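PDB 3V68: DUF2666 domain-containing protein from Pyrococcus furiosus, which is a DUF2666 family protein of unknown function that probably binds double-stranded DNA. Local coordinates for residues A30-L33 / S34-N38; V86-D90 / K91-K95; V175-I178 / K179-D183; K197-K201 / E202-K206. All coordinates share one frame; numbering follows the deposited sequence.

Overall arrangement
Contacts 1 and 3 are neighbours, their centres 10 Å apart. Helix 26-43, which holds contact 1, packs against the end of helix 160-181, which holds contact 3. Leu33 CB lies 3.6 Å from Ile178 CG1, so the two DUF2666 sequence ranges meet here through apolar side chains. Contacts 2 and 4 are helix starts nearer the periphery, one in each range; their centres are 29 Å apart and their nearest atoms about 11 Å. Contact 2 lies across the chain's centre from contacts 1 and 3, about 32 and 34 Å away between centres. A bound methylpentanediol, probably from the crystallisation liquor, lies about 4 Å from the Lys179 side chain in contact 3.

Contact 1: residues A30-L33 / S34-N38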
loop_
_atom_site.group_PDB
_atom_site.type_symbol
_atom_site.label_atom_id
_atom_site.label_comp_id
_atom_site.label_asym_id
_atom_site.label_seq_id
_atom_site.Cartn_x
_atom_site.Cartn_y
_atom_site.Cartn_z
ATOM N N ALA A 30 0.180 -7.125 -15.126
ATOM C CA ALA A 30 0.606 -5.920 -14.415
ATOM C C ALA A 30 -0.573 -5.000 -14.092
ATOM O O ALA A 30 -0.622 -4.424 -13.006
ATOM C CB ALA A 30 1.686 -5.177 -15.199
ATOM N N MET A 31 -1.517 -4.880 -15.021
ATOM C CA MET A 31 -2.700 -4.050 -14.798
ATOM C C MET A 31 -3.624 -4.642 -13.735
ATOM O O MET A 31 -4.198 -3.906 -12.931
ATOM C CB MET A 31 -3.444 -3.798 -16.110
ATOM C CG MET A 31 -2.704 -2.852 -17.046
ATOM S SD MET A 31 -2.342 -1.260 -16.278
ATOM C CE MET A 31 -3.998 -0.591 -16.117
ATOM N N PHE A 32 -3.752 -5.968 -13.726
ATOM C CA PHE A 32 -4.509 -6.671 -12.690
ATOM C C PHE A 32 -3.894 -6.431 -11.309
ATOM O O PHE A 32 -4.601 -6.052 -10.365
ATOM C CB PHE A 32 -4.568 -8.174 -12.987
ATOM C CG PHE A 32 -5.083 -9.004 -11.835
ATOM C CD1 PHE A 32 -6.449 -9.119 -11.596
ATOM C CD2 PHE A 32 -4.197 -9.661 -10.984
ATOM C CE1 PHE A 32 -6.924 -9.891 -10.527
ATOM C CE2 PHE A 32 -4.667 -10.429 -9.912
ATOM C CZ PHE A 32 -6.028 -10.546 -9.689
ATOM N N LEU A 33 -2.581 -6.624 -11.200
ATOM C CA LEU A 33 -1.906 -6.448 -9.917
ATOM C C LEU A 33 -1.947 -4.996 -9.446
ATOM O O LEU A 33 -2.053 -4.733 -8.247
ATOM C CB LEU A 33 -0.461 -6.938 -9.990
ATOM C CG LEU A 33 -0.238 -8.441 -10.188
ATOM C CD1 LEU A 33 1.239 -8.696 -10.454
ATOM C CD2 LEU A 33 -0.743 -9.244 -8.994
ATOM N N SER A 34 -1.871 -4.072 -10.403
ATOM C CA SER A 34 -1.999 -2.640 -10.142
ATOM C C SER A 34 -3.354 -2.335 -9.519
ATOM O O SER A 34 -3.440 -1.667 -8.488
ATOM C CB SER A 34 -1.849 -1.851 -11.446
ATOM O OG SER A 34 -0.512 -1.877 -11.909
ATOM N N ARG A 35 -4.410 -2.842 -10.149
ATOM C CA ARG A 35 -5.767 -2.656 -9.649
ATOM C C ARG A 35 -5.995 -3.329 -8.293
ATOM O O ARG A 35 -6.642 -2.752 -7.414
ATOM C CB ARG A 35 -6.780 -3.088 -10.710
ATOM C CG ARG A 35 -6.838 -2.084 -11.862
ATOM C CD ARG A 35 -7.587 -2.614 -13.082
ATOM N NE ARG A 35 -8.945 -3.083 -12.795
ATOM C CZ ARG A 35 -9.995 -2.291 -12.574
ATOM N NH1 ARG A 35 -9.866 -0.970 -12.588
ATOM N NH2 ARG A 35 -11.185 -2.828 -12.346
ATOM N N VAL A 36 -5.432 -4.521 -8.100
ATOM C CA VAL A 36 -5.505 -5.178 -6.796
ATOM C C VAL A 36 -4.835 -4.320 -5.721
ATOM O O VAL A 36 -5.419 -4.084 -4.661
ATOM C CB VAL A 36 -4.895 -6.596 -6.847
ATOM C CG1 VAL A 36 -4.700 -7.160 -5.448
ATOM C CG2 VAL A 36 -5.780 -7.525 -7.674
ATOM N N SER A 37 -3.623 -3.844 -6.007
ATOM C CA SER A 37 -2.892 -2.981 -5.075
ATOM C C SER A 37 -3.715 -1.745 -4.706
ATOM O O SER A 37 -3.877 -1.428 -3.527
ATOM C CB SER A 37 -1.545 -2.563 -5.672
ATOM O OG SER A 37 -0.937 -1.542 -4.894
ATOM N N ASN A 38 -4.253 -1.058 -5.710
ATOM C CA ASN A 38 -5.053 0.144 -5.465
ATOM C C ASN A 38 -6.287 -0.164 -4.616
ATOM O O ASN A 38 -6.632 0.591 -3.698
ATOM C CB ASN A 38 -5.496 0.773 -6.791
ATOM C CG ASN A 38 -4.331 1.292 -7.623
ATOM O OD1 ASN A 38 -3.229 1.524 -7.118
ATOM N ND2 ASN A 38 -4.575 1.478 -8.918
#
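Phe32 and Val36 meet one turn apart along helix 26-43, where methyl CG2 of Val36 lies over one face of the phenyl ring in a CH-pi contact. The methyl is displaced toward the ring's rim, and its closest ring atom is the far carbon, with Phe32 CZ 3.6 Å from Val36 CG2. The first torsion of Phe32 favours this meeting, since it holds CG anti to its N (chi1 168°), beside its carbonyl carbon. The same Val36 CG2 also comes 3.3 Å from Phe32 O, so this single methyl touches both ring and carbonyl oxygen, and valine is compact enough to fit there. Beneath the side chains run the i to i+4 bonds of an alpha helix, such as Val36 N to Phe32 O at 2.9 Å. Ser34 adds a bond to this pattern. Its hydroxyl turns back along the helix (chi1 -71°), and Ser34 OG donates to Ala30 O at 2.8 Å, reaching it from above the carbonyl plane. Ser34 N reaches Ala30 O from the other face at 2.9 Å, so two donors grip one oxygen and a buried hydroxyl is satisfied within its own helix. Arg35 uses its aliphatic part here, with Arg35 CG 3.4 Å from Met31 O, and the rest of the chain leads the guanidinium off to a salt bridge with Glu19 and a bond to Gly120 O. Phe32 and Val36 both touch Phe8 of strand 5-12, whereas Leu33 and Ser34 pack on helix 160-181.

Contact 2: residues V86-D90 / K91-K95; sequences VMEDD and KKLKK
Glu88 lays its aliphatic part over the first turn of helix 91-110: Glu88 CG is 3.8 Å from Leu93 CB and 3.6 Å from the backbone N of Lys94. A bend at chi2 (55°) then turns the carboxylate back along its own loop, where Glu88 OE2 accepts from Asp90 N at 3.0 Å through its anti lone pair, with a weaker bond from Asp89 N. The other oxygen, OE1, forms a salt bridge with Lys51, while Tyr247 of helix 241-248 packs on both Glu88 and Leu93. Glutamate suits the site because its methylenes pack on the helix while its two oxygens serve the loop and Lys51. Asp90 is the N-cap. With CG anti to its N (chi1 -175°), the short side chain reaches forward, and Asp90 OD2 accepts from Leu93 N at 3.0 Å in a nearly straight bond (166°), again on the anti lone pair. Asp90 O takes Lys94 N at 2.8 Å, the first helical bond. Lys94 runs out fully extended in the other direction, back along the loop. Its methylenes brush Val86, with Val86 CG1 4.0 Å from Lys94 CG, and its ammonium is linked through one water to Val86 O and through another to Glu88 O. A lysine suits this place because its long chain covers the loop and still carries its charge to these waters. An aspartate at the start of a helix, facing amide N-H groups, would probably be favoured in its charged form by the positive end of the helix dipole.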
loop_
_atom_site.group_PDB
_atom_site.type_symbol
_atom_site.label_atom_id
_atom_site.label_comp_id
_atom_site.label_asym_id
_atom_site.label_seq_id
_atom_site.Cartn_x
_atom_site.Cartn_y
_atom_site.Cartn_z
ATOM N N VAL A 86 -3.515 6.413 18.245
ATOM C CA VAL A 86 -3.265 4.977 18.382
ATOM C C VAL A 86 -3.674 4.498 19.773
ATOM O O VAL A 86 -3.136 4.960 20.786
ATOM C CB VAL A 86 -1.784 4.620 18.092
ATOM C CG1 VAL A 86 -1.499 3.160 18.422
ATOM C CG2 VAL A 86 -1.443 4.907 16.630
ATOM N N MET A 87 -4.627 3.569 19.807
ATOM C CA MET A 87 -5.149 3.033 21.061
ATOM C C MET A 87 -4.303 1.858 21.543
ATOM O O MET A 87 -4.709 0.699 21.455
ATOM C CB MET A 87 -6.616 2.618 20.902
ATOM C CG MET A 87 -7.582 3.778 20.675
ATOM S SD MET A 87 -7.748 4.276 18.944
ATOM C CE MET A 87 -8.920 3.073 18.335
ATOM N N GLU A 88 -3.119 2.176 22.057
ATOM C CA GLU A 88 -2.196 1.172 22.563
ATOM C C GLU A 88 -1.315 1.788 23.638
ATOM O O GLU A 88 -0.821 2.907 23.473
ATOM C CB GLU A 88 -1.342 0.600 21.420
ATOM C CG GLU A 88 -0.357 -0.501 21.841
ATOM C CD GLU A 88 -1.031 -1.657 22.564
ATOM O OE1 GLU A 88 -1.962 -2.267 21.999
ATOM O OE2 GLU A 88 -0.625 -1.957 23.706
ATOM N N ASP A 89 -1.132 1.046 24.729
ATOM C CA ASP A 89 -0.340 1.500 25.867
ATOM C C ASP A 89 1.075 0.941 25.830
ATOM O O ASP A 89 2.014 1.603 26.278
ATOM C CB ASP A 89 -1.012 1.097 27.183
ATOM C CG ASP A 89 -2.452 1.562 27.274
ATOM O OD1 ASP A 89 -3.272 0.822 27.855
ATOM O OD2 ASP A 89 -2.769 2.662 26.767
ATOM N N ASP A 90 1.221 -0.278 25.309
ATOM C CA ASP A 90 2.528 -0.928 25.218
ATOM C C ASP A 90 3.432 -0.185 24.234
ATOM O O ASP A 90 3.080 -0.013 23.065
ATOM C CB ASP A 90 2.381 -2.400 24.826
ATOM C CG ASP A 90 3.701 -3.142 24.851
ATOM O OD1 ASP A 90 4.010 -3.764 25.888
ATOM O OD2 ASP A 90 4.439 -3.091 23.845
ATOM N N LYS A 91 4.591 0.250 24.721
ATOM C CA LYS A 91 5.512 1.095 23.954
ATOM C C LYS A 91 5.933 0.455 22.631
ATOM O O LYS A 91 5.949 1.118 21.589
ATOM C CB LYS A 91 6.747 1.445 24.799
ATOM C CG LYS A 91 7.773 2.329 24.095
ATOM C CD LYS A 91 8.906 2.731 25.027
ATOM C CE LYS A 91 9.996 3.479 24.270
ATOM N NZ LYS A 91 11.000 4.093 25.182
ATOM N N LYS A 92 6.265 -0.834 22.691
ATOM C CA LYS A 92 6.731 -1.590 21.536
ATOM C C LYS A 92 5.623 -1.764 20.494
ATOM O O LYS A 92 5.833 -1.507 19.303
ATOM C CB LYS A 92 7.263 -2.952 21.994
ATOM C CG LYS A 92 8.376 -3.518 21.133
ATOM C CD LYS A 92 9.337 -4.384 21.951
ATOM C CE LYS A 92 10.465 -3.562 22.587
ATOM N NZ LYS A 92 10.097 -2.931 23.895
ATOM N N LEU A 93 4.444 -2.184 20.949
ATOM C CA LEU A 93 3.305 -2.392 20.054
ATOM C C LEU A 93 2.788 -1.075 19.468
ATOM O O LEU A 93 2.384 -1.023 18.302
ATOM C CB LEU A 93 2.179 -3.160 20.759
ATOM C CG LEU A 93 2.429 -4.603 21.222
ATOM C CD1 LEU A 93 1.204 -5.137 21.944
ATOM C CD2 LEU A 93 2.810 -5.532 20.069
ATOM N N LYS A 94 2.807 -0.014 20.275
ATOM C CA LYS A 94 2.384 1.312 19.810
ATOM C C LYS A 94 3.237 1.796 18.634
ATOM O O LYS A 94 2.709 2.333 17.653
ATOM C CB LYS A 94 2.411 2.328 20.958
ATOM C CG LYS A 94 1.827 3.680 20.588
ATOM C CD LYS A 94 1.811 4.628 21.774
ATOM C CE LYS A 94 1.173 5.954 21.396
ATOM N NZ LYS A 94 0.985 6.839 22.582
ATOM N N LYS A 95 4.549 1.588 18.729
ATOM C CA LYS A 95 5.477 1.962 17.664
ATOM C C LYS A 95 5.106 1.277 16.345
ATOM O O LYS A 95 5.120 1.913 15.288
ATOM C CB LYS A 95 6.925 1.634 18.060
ATOM C CG LYS A 95 7.980 2.208 17.115
ATOM C CD LYS A 95 9.407 1.907 17.572
ATOM C CE LYS A 95 10.422 2.484 16.581
ATOM N NZ LYS A 95 11.836 2.103 16.890
HETATM O O HOH W 1 -2.017 7.061 22.189
HETATM O O HOH W 2 -0.381 5.424 24.702
#

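Contact 3: residues V175-I178 / K179-D183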
loop_
_atom_site.group_PDB
_atom_site.type_symbol
_atom_site.label_atom_id
_atom_site.label_comp_id
_atom_site.label_asym_id
_atom_site.label_seq_id
_atom_site.Cartn_x
_atom_site.Cartn_y
_atom_site.Cartn_z
ATOM N N VAL A 175 2.855 -5.187 -5.226
ATOM C CA VAL A 175 3.978 -4.260 -5.380
ATOM C C VAL A 175 5.268 -5.004 -5.747
ATOM O O VAL A 175 6.015 -4.566 -6.625
ATOM C CB VAL A 175 4.169 -3.380 -4.112
ATOM C CG1 VAL A 175 5.412 -2.503 -4.230
ATOM C CG2 VAL A 175 2.950 -2.504 -3.893
ATOM N N ASN A 176 5.510 -6.140 -5.100
ATOM C CA ASN A 176 6.693 -6.949 -5.398
ATOM C C ASN A 176 6.686 -7.475 -6.835
ATOM O O ASN A 176 7.715 -7.466 -7.513
ATOM C CB ASN A 176 6.813 -8.111 -4.405
ATOM C CG ASN A 176 7.984 -9.033 -4.714
ATOM O OD1 ASN A 176 9.115 -8.584 -4.879
ATOM N ND2 ASN A 176 7.711 -10.325 -4.788
ATOM N N LYS A 177 5.523 -7.919 -7.299
ATOM C CA LYS A 177 5.446 -8.634 -8.568
ATOM C C LYS A 177 5.232 -7.753 -9.796
ATOM O O LYS A 177 5.582 -8.152 -10.902
ATOM C CB LYS A 177 4.399 -9.752 -8.508
ATOM C CG LYS A 177 4.756 -10.888 -7.543
ATOM C CD LYS A 177 6.093 -11.567 -7.884
ATOM C CE LYS A 177 6.050 -12.297 -9.225
ATOM N NZ LYS A 177 7.375 -12.891 -9.552
ATOM N N ILE A 178 4.652 -6.565 -9.619
ATOM C CA ILE A 178 4.464 -5.657 -10.755
ATOM C C ILE A 178 5.798 -5.364 -11.455
ATOM O O ILE A 178 5.869 -5.355 -12.685
ATOM C CB ILE A 178 3.730 -4.345 -10.354
ATOM C CG1 ILE A 178 2.255 -4.627 -10.060
ATOM C CG2 ILE A 178 3.824 -3.290 -11.468
ATOM C CD1 ILE A 178 1.567 -3.531 -9.251
ATOM N N LYS A 179 6.850 -5.144 -10.671
ATOM C CA LYS A 179 8.165 -4.867 -11.243
ATOM C C LYS A 179 8.777 -6.052 -12.010
ATOM O O LYS A 179 9.658 -5.857 -12.848
ATOM C CB LYS A 179 9.134 -4.311 -10.193
ATOM C CG LYS A 179 8.982 -4.879 -8.802
ATOM C CD LYS A 179 10.116 -4.402 -7.902
ATOM C CE LYS A 179 10.095 -5.106 -6.555
ATOM N NZ LYS A 179 10.383 -6.572 -6.654
ATOM N N ASP A 180 8.302 -7.265 -11.732
ATOM C CA ASP A 180 8.706 -8.454 -12.494
ATOM C C ASP A 180 7.974 -8.531 -13.832
ATOM O O ASP A 180 8.595 -8.761 -14.879
ATOM C CB ASP A 180 8.454 -9.738 -11.697
ATOM C CG ASP A 180 9.368 -9.875 -10.489
ATOM O OD1 ASP A 180 10.471 -9.285 -10.487
ATOM O OD2 ASP A 180 8.985 -10.593 -9.539
ATOM N N PHE A 181 6.659 -8.344 -13.793
ATOM C CA PHE A 181 5.845 -8.424 -15.003
ATOM C C PHE A 181 6.034 -7.232 -15.929
ATOM O O PHE A 181 5.881 -7.361 -17.144
ATOM C CB PHE A 181 4.371 -8.648 -14.659
ATOM C CG PHE A 181 4.099 -10.021 -14.129
ATOM C CD1 PHE A 181 3.913 -10.240 -12.770
ATOM C CD2 PHE A 181 4.078 -11.110 -14.991
ATOM C CE1 PHE A 181 3.681 -11.525 -12.282
ATOM C CE2 PHE A 181 3.850 -12.394 -14.512
ATOM C CZ PHE A 181 3.652 -12.601 -13.155
ATOM N N ALA A 182 6.392 -6.083 -15.362
ATOM C CA ALA A 182 6.662 -4.893 -16.159
ATOM C C ALA A 182 8.158 -4.653 -16.417
ATOM O O ALA A 182 8.535 -3.618 -16.971
ATOM C CB ALA A 182 6.012 -3.673 -15.524
ATOM N N ASP A 183 8.999 -5.618 -16.043
ATOM C CA ASP A 183 10.465 -5.507 -16.219
ATOM C C ASP A 183 11.009 -4.155 -15.743
ATOM O O ASP A 183 11.699 -3.454 -16.489
ATOM C CB ASP A 183 10.880 -5.746 -17.680
ATOM C CG ASP A 183 10.783 -7.199 -18.098
ATOM O OD1 ASP A 183 10.933 -7.465 -19.310
ATOM O OD2 ASP A 183 10.574 -8.075 -17.233
HETATM O O HOH W 3 10.100 -10.248 -7.057
#
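Lys177 and Asp180 form an i to i+3 salt bridge near the end of helix 160-181, which closes with a Schellman motif in which Asp183, at positive phi, is the C-prime residue. Lys177 NZ lies 2.8 Å from Asp180 OD2, on the anti side of the carboxylate and 24° out of its plane. Lys177 gets there by curling, with bends at chi2 (-59°) and chi3 that turn the ammonium toward the next turn. On the way Lys177 CE passes Phe181 CE1 at 3.9 Å, so one flexible chain serves a charge and a ring. A water donates to Asp180 OD2 at 2.7 Å and also to Asn176 OD1, joining this pair to a second one. There Lys179 reaches backward, and its NZ donates to Asn176 O at 2.9 Å, in the carbonyl plane on a lone pair, and to Asn176 OD1 at 3.0 Å, from above the amide plane. Lys179 is modelled in two conformers; these bonds are those of the one described, so their permanence is doubtful. Farther out, Trp146 takes Lys177 in a cation-pi contact and Phe181 edge-to-face, while Ile178 turns inward onto Phe220 and Leu33. With an alanine at Lys177, the Asp180 carboxylate would probably lose its charged mate, Trp146 its cation-pi partner and Phe181 CE1 the methylene against it. Beneath these side chains Lys177 O holds two donors: Phe181 N, nearly in line with the carbonyl at 3.1 Å, and Asp180 N, well above the carbonyl plane at 3.0 Å.

Contact 4: residues K197-K201 / E202-K206; sequences KKVKK and EEEIK
Val199 turns its CG1 methyl onto the first turn of the helix that follows, 3.7 Å from Ile205 CG1 and 3.9 Å from Glu204 CB. Both methyls are used: CG1 meets Ile205 while CG2 lies by the Glu204 chain, and Leu233 touches Val199 and Ile205 as well. Lys200 takes part through its backbone, Lys200 O lying 3.8 Å from Ile205 CD1, while its side chain leads away. Lys201 stands at the N-cap of helix 202-213, and its carbonyl starts the helical bonding: Lys201 O accepts from Ile205 N at 3.0 Å, nearly in line with the C=O, and more weakly from Glu204 N. Glutamates suit such a helix start, where negative charge is probably favourable. The Lys201 side chain bends at chi3 (-90°) and again at chi4, which curls the ammonium back to a long salt bridge, Lys201 NZ to Glu204 OE2 at 3.8 Å. A water fastens this pair, accepting from Lys201 N at 2.9 Å and weakly from NZ, and donating to Glu204 OE2. Replacing Glu204 by an alanine would probably cost the Lys201 ammonium its long ion pair, leaving it the more distant Glu203 carboxylate, and deprive the water of its acceptor. Glu203 has its CG between its own N and carbonyl carbon (chi1 52°), a crowded position that brings the carboxylate alongside the lysine chain, with Glu203 OE1 3.4 Å from Lys201 CD.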
loop_
_atom_site.group_PDB
_atom_site.type_symbol
_atom_site.label_atom_id
_atom_site.label_comp_id
_atom_site.label_asym_id
_atom_site.label_seq_id
_atom_site.Cartn_x
_atom_site.Cartn_y
_atom_site.Cartn_z
ATOM N N LYS A 197 20.316 10.139 1.828
ATOM C CA LYS A 197 20.096 9.243 2.962
ATOM C C LYS A 197 19.542 10.030 4.145
ATOM O O LYS A 197 20.053 11.101 4.466
ATOM C CB LYS A 197 21.399 8.538 3.360
ATOM C CG LYS A 197 21.200 7.494 4.451
ATOM C CD LYS A 197 22.464 6.719 4.764
ATOM C CE LYS A 197 22.147 5.600 5.744
ATOM N NZ LYS A 197 23.307 4.701 5.987
ATOM N N LYS A 198 18.497 9.496 4.778
ATOM C CA LYS A 198 17.871 10.121 5.949
ATOM C C LYS A 198 17.601 11.615 5.736
ATOM O O LYS A 198 18.082 12.468 6.493
ATOM C CB LYS A 198 18.714 9.876 7.213
ATOM C CG LYS A 198 18.325 8.633 7.996
ATOM C CD LYS A 198 18.818 7.347 7.348
ATOM C CE LYS A 198 18.397 6.117 8.147
ATOM N NZ LYS A 198 19.039 6.048 9.489
ATOM N N VAL A 199 16.835 11.912 4.689
ATOM C CA VAL A 199 16.533 13.283 4.269
ATOM C C VAL A 199 15.574 13.969 5.246
ATOM O O VAL A 199 14.466 13.479 5.485
ATOM C CB VAL A 199 15.933 13.294 2.840
ATOM C CG1 VAL A 199 15.514 14.702 2.428
ATOM C CG2 VAL A 199 16.923 12.709 1.835
ATOM N N LYS A 200 16.007 15.106 5.796
ATOM C CA LYS A 200 15.237 15.827 6.817
ATOM C C LYS A 200 15.043 17.312 6.499
ATOM O O LYS A 200 13.975 17.870 6.753
ATOM C CB LYS A 200 15.894 15.666 8.195
ATOM C CG LYS A 200 15.782 14.257 8.782
ATOM C CD LYS A 200 16.827 13.990 9.861
ATOM C CE LYS A 200 16.382 14.484 11.230
ATOM N NZ LYS A 200 17.390 14.176 12.286
ATOM N N LYS A 201 16.075 17.941 5.942
ATOM C CA LYS A 201 16.069 19.385 5.680
ATOM C C LYS A 201 15.239 19.764 4.451
ATOM O O LYS A 201 15.207 19.023 3.465
ATOM C CB LYS A 201 17.504 19.905 5.526
ATOM C CG LYS A 201 18.388 19.697 6.756
ATOM C CD LYS A 201 19.815 20.208 6.548
ATOM C CE LYS A 201 20.744 19.135 5.978
ATOM N NZ LYS A 201 20.628 18.981 4.500
ATOM N N GLU A 202 14.587 20.926 4.521
ATOM C CA GLU A 202 13.783 21.467 3.417
ATOM C C GLU A 202 14.558 21.543 2.102
ATOM O O GLU A 202 14.019 21.220 1.040
ATOM C CB GLU A 202 13.259 22.864 3.760
ATOM C CG GLU A 202 11.989 22.898 4.592
ATOM C CD GLU A 202 11.520 24.316 4.891
ATOM O OE1 GLU A 202 10.382 24.476 5.383
ATOM O OE2 GLU A 202 12.288 25.272 4.637
ATOM N N GLU A 203 15.815 21.982 2.182
ATOM C CA GLU A 203 16.670 22.107 1.002
ATOM C C GLU A 203 16.872 20.762 0.304
ATOM O O GLU A 203 16.800 20.680 -0.924
ATOM C CB GLU A 203 18.023 22.765 1.338
ATOM C CG GLU A 203 18.806 22.142 2.499
ATOM C CD GLU A 203 18.602 22.862 3.827
ATOM O OE1 GLU A 203 19.582 22.958 4.597
ATOM O OE2 GLU A 203 17.474 23.332 4.107
ATOM N N GLU A 204 17.094 19.714 1.093
ATOM C CA GLU A 204 17.343 18.376 0.560
ATOM C C GLU A 204 16.068 17.704 0.048
ATOM O O GLU A 204 16.111 16.947 -0.928
ATOM C CB GLU A 204 18.028 17.500 1.603
ATOM C CG GLU A 204 18.718 16.296 1.002
ATOM C CD GLU A 204 19.715 15.646 1.935
ATOM O OE1 GLU A 204 20.725 15.115 1.427
ATOM O OE2 GLU A 204 19.498 15.663 3.166
ATOM N N ILE A 205 14.946 17.976 0.711
ATOM C CA ILE A 205 13.632 17.539 0.233
ATOM C C ILE A 205 13.362 18.116 -1.162
ATOM O O ILE A 205 12.940 17.399 -2.072
ATOM C CB ILE A 205 12.501 17.921 1.232
ATOM C CG1 ILE A 205 12.654 17.122 2.535
ATOM C CG2 ILE A 205 11.113 17.692 0.613
ATOM C CD1 ILE A 205 11.738 17.568 3.676
ATOM N N LYS A 206 13.627 19.412 -1.325
ATOM C CA LYS A 206 13.503 20.073 -2.618
ATOM C C LYS A 206 14.354 19.374 -3.684
ATOM O O LYS A 206 13.883 19.085 -4.779
ATOM C CB LYS A 206 13.916 21.545 -2.489
ATOM C CG LYS A 206 13.570 22.414 -3.690
ATOM C CD LYS A 206 14.036 23.860 -3.493
ATOM C CE LYS A 206 13.296 24.561 -2.353
ATOM N NZ LYS A 206 13.819 25.942 -2.112
HETATM O O HOH W 4 18.531 16.492 5.358
#